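Local coordinates for probable adhesion protein (Pseudomonas aeruginosa PAO1, PDB 6R3Z), which binds divalent metal ions as a solute-binding protein and probably delivers ferrous iron to a membrane transporter, at residues Y43-E48 and E71-S76; K51-L56 and P80-I85. All coordinates share one frame; numbering follows the deposited sequence.

Both contacts belong to the lobe with parallel strands 8-11, 29-32, 58-61 and 84-86, and both draw on helix 47-53: contact 1 on the loop leading into it, contact 2 on its later residues and the loop beyond. Their centres lie about 11 Å apart, and they meet through helix 68-76, where Met73 CB reaches Ile53 CD1 at 3.6 Å and Ile74 CG2 reaches Ile82 CG2 at 3.7 Å. Contact 1 is nearer the metal site, though not in it: the side chain of Tyr43 is about 7 Å from that of His41, about 9 Å from that of His66 and about 12 Å from the bound nickel ion. Contact 2 lies away from it.

Contact 1. Residues Y43-E48 and E71-S76; sequences YEPRAE and ERMIAS
Met73 reaches from the helix 68-76 to both Tyr43 and Pro45. Its sulfur lies beside the hydroxyl end of the tyrosine ring, with SD 3.9 Å from Tyr43 CE2, in a Met-aromatic contact. The approach is oblique, the sulfur standing 5.2 Å from the ring centroid and 70° off the ring normal. The methyl closes on the same end, Met73 CE lying 3.9 Å from Tyr43 OH; the bend at chi3 (70°) turns it there. Nearer the helix, Met73 CG rests on the proline ring, 3.8 Å from Pro45 CB and 3.9 Å from Pro45 CG. Tyr43 comes to meet the methionine from the opposite direction, its CG anti to the backbone N (chi1 174°). This packing joins the loop that leads from His41, a ligand of the nickel, to the helix that follows His66, a second ligand, within one lobe of a cluster 9 solute-binding protein. The tyrosine hydroxyl is held in turn: the backbone N of Arg46, the N-cap residue of helix 47-53, donates to Tyr43 OH at 3.2 Å, and Tyr43 OH also hydrogen-bonds to Asp49 OD2. Asp49, outside both segments, uses the same oxygen in a salt bridge with Arg46 NE. Phe69 packs edge-to-face with the Tyr43 ring, while side chains of Leu33, Asp49, Ile50 and Ile53 also touch Met73.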
ATOM      1  N   TYR A  43      -3.815  -5.447 -14.044  1.00 30.01           N
ATOM      2  CA  TYR A  43      -3.380  -4.602 -15.152  1.00 30.51           C
ATOM      3  C   TYR A  43      -2.343  -5.245 -16.060  1.00 36.78           C
ATOM      4  O   TYR A  43      -1.290  -5.703 -15.597  1.00 36.32           O
ATOM      5  CB  TYR A  43      -2.849  -3.231 -14.653  1.00 30.24           C
ATOM      6  CG  TYR A  43      -2.264  -2.397 -15.780  1.00 29.82           C
ATOM      7  CD1 TYR A  43      -3.079  -1.588 -16.571  1.00 29.85           C
ATOM      8  CD2 TYR A  43      -0.900  -2.441 -16.073  1.00 30.09           C
ATOM      9  CE1 TYR A  43      -2.551  -0.841 -17.623  1.00 29.31           C
ATOM     10  CE2 TYR A  43      -0.365  -1.713 -17.131  1.00 31.31           C
ATOM     11  CZ  TYR A  43      -1.198  -0.928 -17.918  1.00 36.51           C
ATOM     12  OH  TYR A  43      -0.665  -0.214 -18.963  1.00 34.54           O
ATOM     13  N   GLU A  44      -2.626  -5.211 -17.364  1.00 36.41           N
ATOM     14  CA  GLU A  44      -1.730  -5.690 -18.407  1.00 37.19           C
ATOM     15  C   GLU A  44      -1.255  -4.490 -19.241  1.00 40.11           C
ATOM     16  O   GLU A  44      -2.100  -3.704 -19.689  1.00 39.06           O
ATOM     17  CB  GLU A  44      -2.428  -6.732 -19.300  1.00 39.48           C
ATOM     18  CG  GLU A  44      -1.832  -8.119 -19.154  1.00 54.72           C
ATOM     19  CD  GLU A  44      -2.795  -9.172 -18.642  1.00 84.02           C
ATOM     20  OE1 GLU A  44      -3.734  -9.533 -19.388  1.00 70.01           O
ATOM     21  OE2 GLU A  44      -2.604  -9.645 -17.498  1.00 88.09           O
ATOM     22  N   PRO A  45       0.082  -4.322 -19.453  1.00 37.04           N
ATOM     23  CA  PRO A  45       0.568  -3.175 -20.262  1.00 36.62           C
ATOM     24  C   PRO A  45      -0.179  -2.928 -21.581  1.00 38.32           C
ATOM     25  O   PRO A  45      -0.395  -3.857 -22.355  1.00 37.59           O
ATOM     26  CB  PRO A  45       2.048  -3.500 -20.507  1.00 38.84           C
ATOM     27  CG  PRO A  45       2.442  -4.402 -19.370  1.00 42.98           C
ATOM     28  CD  PRO A  45       1.202  -5.174 -18.984  1.00 38.38           C
ATOM     29  N   ARG A  46      -0.610  -1.675 -21.791  1.00 34.04           N
ATOM     30  CA  ARG A  46      -1.294  -1.178 -22.990  1.00 34.05           C
ATOM     31  C   ARG A  46      -0.318  -0.272 -23.738  1.00 34.69           C
ATOM     32  O   ARG A  46       0.427   0.479 -23.089  1.00 32.63           O
ATOM     33  CB  ARG A  46      -2.543  -0.338 -22.627  1.00 35.58           C
ATOM     34  CG  ARG A  46      -3.555  -0.986 -21.668  1.00 44.95           C
ATOM     35  CD  ARG A  46      -4.811  -0.136 -21.477  1.00 46.97           C
ATOM     36  NE  ARG A  46      -4.509   1.263 -21.132  1.00 42.62           N
ATOM     37  CZ  ARG A  46      -5.301   2.297 -21.403  1.00 55.51           C
ATOM     38  NH1 ARG A  46      -6.474   2.108 -22.003  1.00 41.44           N
ATOM     39  NH2 ARG A  46      -4.921   3.530 -21.091  1.00 35.57           N
ATOM     40  N   ALA A  47      -0.362  -0.289 -25.094  1.00 29.84           N
ATOM     41  CA  ALA A  47       0.500   0.543 -25.945  1.00 29.34           C
ATOM     42  C   ALA A  47       0.378   2.028 -25.562  1.00 32.28           C
ATOM     43  O   ALA A  47       1.393   2.708 -25.449  1.00 30.13           O
ATOM     44  CB  ALA A  47       0.155   0.341 -27.422  1.00 30.61           C
ATOM     45  N   GLU A  48      -0.862   2.491 -25.263  1.00 29.86           N
ATOM     46  CA  GLU A  48      -1.195   3.869 -24.892  1.00 30.27           C
ATOM     47  C   GLU A  48      -0.395   4.314 -23.650  1.00 33.01           C
ATOM     48  O   GLU A  48       0.104   5.451 -23.586  1.00 34.52           O
ATOM     49  CB  GLU A  48      -2.713   3.958 -24.624  1.00 31.58           C
ATOM     50  CG  GLU A  48      -3.230   5.366 -24.379  1.00 37.18           C
ATOM     51  CD  GLU A  48      -3.550   6.208 -25.604  1.00 49.62           C
ATOM     52  OE1 GLU A  48      -3.211   5.813 -26.745  1.00 38.93           O
ATOM     53  OE2 GLU A  48      -4.150   7.287 -25.407  1.00 41.17           O
ATOM     54  N   GLU A  71       8.254  -2.152 -14.780  1.00 26.61           N
ATOM     55  CA  GLU A  71       9.567  -2.502 -15.348  1.00 27.64           C
ATOM     56  C   GLU A  71       9.418  -3.024 -16.779  1.00 32.26           C
ATOM     57  O   GLU A  71      10.253  -2.713 -17.629  1.00 30.69           O
ATOM     58  CB  GLU A  71      10.278  -3.566 -14.504  1.00 29.80           C
ATOM     59  CG  GLU A  71      10.782  -3.078 -13.153  1.00 41.04           C
ATOM     60  CD  GLU A  71      11.355  -4.210 -12.319  1.00 62.00           C
ATOM     61  OE1 GLU A  71      12.329  -4.854 -12.770  1.00 51.15           O
ATOM     62  OE2 GLU A  71      10.818  -4.466 -11.219  1.00 56.03           O
ATOM     63  N   ARG A  72       8.352  -3.823 -17.041  1.00 29.47           N
ATOM     64  CA  ARG A  72       8.082  -4.367 -18.375  1.00 28.80           C
ATOM     65  C   ARG A  72       7.694  -3.223 -19.328  1.00 30.31           C
ATOM     66  O   ARG A  72       8.188  -3.166 -20.460  1.00 29.18           O
ATOM     67  CB  ARG A  72       6.989  -5.452 -18.322  1.00 31.03           C
ATOM     68  CG  ARG A  72       7.427  -6.734 -17.610  1.00 39.44           C
ATOM     69  CD  ARG A  72       6.386  -7.845 -17.732  1.00 43.91           C
ATOM     70  NE  ARG A  72       5.324  -7.737 -16.723  1.00 48.21           N
ATOM     71  CZ  ARG A  72       5.367  -8.287 -15.510  1.00 68.14           C
ATOM     72  NH1 ARG A  72       4.352  -8.133 -14.670  1.00 58.67           N
ATOM     73  NH2 ARG A  72       6.431  -8.985 -15.124  1.00 58.41           N
ATOM     74  N   MET A  73       6.859  -2.280 -18.842  1.00 25.81           N
ATOM     75  CA  MET A  73       6.440  -1.112 -19.622  1.00 25.61           C
ATOM     76  C   MET A  73       7.656  -0.268 -20.011  1.00 27.99           C
ATOM     77  O   MET A  73       7.747   0.151 -21.166  1.00 28.57           O
ATOM     78  CB  MET A  73       5.435  -0.249 -18.836  1.00 27.41           C
ATOM     79  CG  MET A  73       4.070  -0.879 -18.653  1.00 30.80           C
ATOM     80  SD  MET A  73       3.092   0.090 -17.466  1.00 34.17           S
ATOM     81  CE  MET A  73       2.764   1.593 -18.423  1.00 31.44           C
ATOM     82  N   ILE A  74       8.592  -0.018 -19.045  1.00 24.16           N
ATOM     83  CA  ILE A  74       9.817   0.766 -19.293  1.00 24.57           C
ATOM     84  C   ILE A  74      10.691   0.073 -20.365  1.00 29.97           C
ATOM     85  O   ILE A  74      11.197   0.738 -21.279  1.00 29.36           O
ATOM     86  CB  ILE A  74      10.585   1.018 -17.964  1.00 26.52           C
ATOM     87  CG1 ILE A  74       9.781   2.011 -17.078  1.00 26.24           C
ATOM     88  CG2 ILE A  74      12.030   1.529 -18.220  1.00 28.02           C
ATOM     89  CD1 ILE A  74      10.195   2.056 -15.592  1.00 27.35           C
ATOM     90  N   ALA A  75      10.841  -1.264 -20.250  1.00 27.19           N
ATOM     91  CA  ALA A  75      11.641  -2.071 -21.181  1.00 28.54           C
ATOM     92  C   ALA A  75      11.112  -1.996 -22.624  1.00 32.62           C
ATOM     93  O   ALA A  75      11.907  -2.035 -23.573  1.00 33.18           O
ATOM     94  CB  ALA A  75      11.675  -3.522 -20.701  1.00 29.40           C
ATOM     95  N   SER A  76       9.777  -1.858 -22.773  1.00 29.18           N
ATOM     96  CA  SER A  76       9.041  -1.783 -24.048  1.00 30.28           C
ATOM     97  C   SER A  76       8.895  -0.356 -24.601  1.00 34.07           C
ATOM     98  O   SER A  76       8.414  -0.180 -25.724  1.00 33.49           O
ATOM     99  CB  SER A  76       7.657  -2.415 -23.890  1.00 33.90           C
ATOM    100  OG  SER A  76       7.732  -3.778 -23.504  1.00 39.45           O
TER

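Contact 2. Residues K51-L56 and P80-I85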
ATOM      1  N   LYS A  51       3.559   4.333 -24.328  1.00 30.71           N
ATOM      2  CA  LYS A  51       3.882   5.551 -25.090  1.00 31.34           C
ATOM      3  C   LYS A  51       4.197   6.720 -24.151  1.00 33.75           C
ATOM      4  O   LYS A  51       5.140   7.460 -24.413  1.00 33.65           O
ATOM      5  CB  LYS A  51       2.729   5.922 -26.054  1.00 34.90           C
ATOM      6  CG  LYS A  51       3.026   7.101 -26.984  1.00 47.59           C
ATOM      7  CD  LYS A  51       4.121   6.813 -28.021  1.00 58.03           C
ATOM      8  CE  LYS A  51       4.445   8.018 -28.872  1.00 68.09           C
ATOM      9  NZ  LYS A  51       3.310   8.406 -29.755  1.00 78.82           N
ATOM     10  N   ARG A  52       3.423   6.850 -23.052  1.00 30.80           N
ATOM     11  CA  ARG A  52       3.538   7.927 -22.050  1.00 30.78           C
ATOM     12  C   ARG A  52       4.905   8.032 -21.379  1.00 33.14           C
ATOM     13  O   ARG A  52       5.338   9.138 -21.034  1.00 33.02           O
ATOM     14  CB  ARG A  52       2.454   7.773 -20.985  1.00 34.26           C
ATOM     15  CG  ARG A  52       1.169   8.475 -21.361  1.00 50.37           C
ATOM     16  CD  ARG A  52       0.416   8.949 -20.131  1.00 61.28           C
ATOM     17  NE  ARG A  52      -0.260   7.849 -19.441  1.00 68.67           N
ATOM     18  CZ  ARG A  52      -1.468   7.389 -19.759  1.00 74.73           C
ATOM     19  NH1 ARG A  52      -2.146   7.922 -20.770  1.00 58.17           N
ATOM     20  NH2 ARG A  52      -2.007   6.397 -19.068  1.00 58.45           N
ATOM     21  N   ILE A  53       5.584   6.886 -21.201  1.00 29.37           N
ATOM     22  CA  ILE A  53       6.909   6.812 -20.569  1.00 28.33           C
ATOM     23  C   ILE A  53       7.942   7.665 -21.338  1.00 32.99           C
ATOM     24  O   ILE A  53       8.776   8.316 -20.710  1.00 33.20           O
ATOM     25  CB  ILE A  53       7.338   5.335 -20.334  1.00 30.30           C
ATOM     26  CG1 ILE A  53       6.412   4.694 -19.274  1.00 30.72           C
ATOM     27  CG2 ILE A  53       8.819   5.220 -19.910  1.00 29.11           C
ATOM     28  CD1 ILE A  53       6.460   3.195 -19.159  1.00 33.93           C
ATOM     29  N   GLY A  54       7.820   7.714 -22.666  1.00 31.33           N
ATOM     30  CA  GLY A  54       8.679   8.525 -23.527  1.00 31.89           C
ATOM     31  C   GLY A  54       8.690  10.017 -23.226  1.00 34.94           C
ATOM     32  O   GLY A  54       9.629  10.704 -23.623  1.00 35.37           O
ATOM     33  N   THR A  55       7.671  10.530 -22.488  1.00 29.81           N
ATOM     34  CA  THR A  55       7.566  11.951 -22.126  1.00 29.13           C
ATOM     35  C   THR A  55       8.066  12.233 -20.678  1.00 32.09           C
ATOM     36  O   THR A  55       8.042  13.385 -20.229  1.00 29.97           O
ATOM     37  CB  THR A  55       6.119  12.472 -22.350  1.00 37.19           C
ATOM     38  OG1 THR A  55       5.263  11.998 -21.304  1.00 36.41           O
ATOM     39  CG2 THR A  55       5.540  12.088 -23.728  1.00 38.60           C
ATOM     40  N   LEU A  56       8.516  11.189 -19.965  1.00 28.05           N
ATOM     41  CA  LEU A  56       8.964  11.294 -18.567  1.00 27.58           C
ATOM     42  C   LEU A  56      10.464  11.454 -18.399  1.00 31.32           C
ATOM     43  O   LEU A  56      11.227  11.105 -19.298  1.00 32.10           O
ATOM     44  CB  LEU A  56       8.474  10.079 -17.743  1.00 26.75           C
ATOM     45  CG  LEU A  56       6.995   9.696 -17.836  1.00 30.16           C
ATOM     46  CD1 LEU A  56       6.709   8.458 -17.022  1.00 30.00           C
ATOM     47  CD2 LEU A  56       6.110  10.821 -17.394  1.00 32.51           C
ATOM     48  N   PRO A  80      14.053   2.950 -22.437  1.00 29.62           N
ATOM     49  CA  PRO A  80      14.323   1.822 -21.531  1.00 28.72           C
ATOM     50  C   PRO A  80      15.368   2.131 -20.468  1.00 31.75           C
ATOM     51  O   PRO A  80      15.403   1.440 -19.460  1.00 30.74           O
ATOM     52  CB  PRO A  80      14.794   0.705 -22.477  1.00 31.11           C
ATOM     53  CG  PRO A  80      15.332   1.419 -23.658  1.00 36.36           C
ATOM     54  CD  PRO A  80      14.469   2.628 -23.824  1.00 31.84           C
ATOM     55  N   GLY A  81      16.206   3.146 -20.713  1.00 29.28           N
ATOM     56  CA  GLY A  81      17.251   3.553 -19.779  1.00 28.75           C
ATOM     57  C   GLY A  81      16.855   4.721 -18.893  1.00 31.47           C
ATOM     58  O   GLY A  81      17.720   5.338 -18.262  1.00 31.15           O
ATOM     59  N   ILE A  82      15.542   5.031 -18.830  1.00 27.06           N
ATOM     60  CA  ILE A  82      15.016   6.124 -18.015  1.00 25.82           C
ATOM     61  C   ILE A  82      15.446   5.956 -16.533  1.00 28.43           C
ATOM     62  O   ILE A  82      15.386   4.839 -16.010  1.00 26.03           O
ATOM     63  CB  ILE A  82      13.450   6.254 -18.166  1.00 28.09           C
ATOM     64  CG1 ILE A  82      12.932   7.621 -17.649  1.00 27.03           C
ATOM     65  CG2 ILE A  82      12.691   5.084 -17.497  1.00 28.31           C
ATOM     66  CD1 ILE A  82      11.472   7.911 -17.948  1.00 28.02           C
ATOM     67  N   PRO A  83      15.866   7.040 -15.833  1.00 25.65           N
ATOM     68  CA  PRO A  83      16.188   6.893 -14.405  1.00 26.23           C
ATOM     69  C   PRO A  83      15.002   6.324 -13.605  1.00 26.79           C
ATOM     70  O   PRO A  83      13.833   6.632 -13.868  1.00 22.83           O
ATOM     71  CB  PRO A  83      16.528   8.324 -13.970  1.00 28.34           C
ATOM     72  CG  PRO A  83      16.994   8.998 -15.235  1.00 33.43           C
ATOM     73  CD  PRO A  83      16.070   8.433 -16.286  1.00 28.62           C
ATOM     74  N   VAL A  84      15.319   5.451 -12.650  1.00 25.61           N
ATOM     75  CA  VAL A  84      14.313   4.804 -11.831  1.00 24.81           C
ATOM     76  C   VAL A  84      14.670   5.004 -10.364  1.00 27.74           C
ATOM     77  O   VAL A  84      15.826   4.799  -9.957  1.00 28.35           O
ATOM     78  CB  VAL A  84      14.192   3.309 -12.234  1.00 29.88           C
ATOM     79  CG1 VAL A  84      13.721   2.436 -11.082  1.00 29.96           C
ATOM     80  CG2 VAL A  84      13.308   3.135 -13.474  1.00 28.92           C
ATOM     81  N   ILE A  85      13.682   5.441  -9.586  1.00 21.50           N
ATOM     82  CA  ILE A  85      13.861   5.598  -8.143  1.00 21.40           C
ATOM     83  C   ILE A  85      13.280   4.382  -7.449  1.00 24.83           C
ATOM     84  O   ILE A  85      12.062   4.137  -7.522  1.00 24.32           O
ATOM     85  CB  ILE A  85      13.270   6.930  -7.605  1.00 23.52           C
ATOM     86  CG1 ILE A  85      14.053   8.134  -8.171  1.00 24.21           C
ATOM     87  CG2 ILE A  85      13.231   6.940  -6.062  1.00 25.91           C
ATOM     88  CD1 ILE A  85      13.363   9.506  -7.902  1.00 27.60           C
TER
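Ile82 directs its delta methyl at Ile53 and Leu56, the first and last residues of a type I beta turn. The setting is an alpha/beta lobe with a parallel sheet: residues 51-56 run on from helix 47-53 through the turn toward strand 58-61, and residues 80-85 enter the neighbouring strand 84-86, which a beta-alpha-beta crossover through helix 68-76 links to 58-61. The CA-CB bond of Ile82 points at the turn, and both its torsions are extended (chi1 -164°, chi2 171°), which carries CD1 straight across. That methyl sits 3.7 Å from Leu56 CB and 3.5 Å from Leu56 O, so it touches the root of the leucine and its carbonyl. Ile53 has its own CA-CB bond facing Ile82; Ile53 O lies 3.9 Å from Ile82 CD1, and Ile53 CG2 is farther off at 4.3 Å. All three side chains are buried; Ile74 packs against both isoleucines, Val59 meets Ile82, and Leu33 reaches Ile53 and Leu56. The polar backbone at this junction has its own partners. Ile53 O accepts the N-H of Leu56, closing the turn, while Leu56 O bonds to Lys79 NZ. One residue before the turn, Arg52 O accepts twice, from Thr55 N at 3.1 Å and from Thr55 OG1, whose hydroxyl comes in at 2.9 Å in the plane of the carbonyl, with a C=O...OG1 angle of 149°.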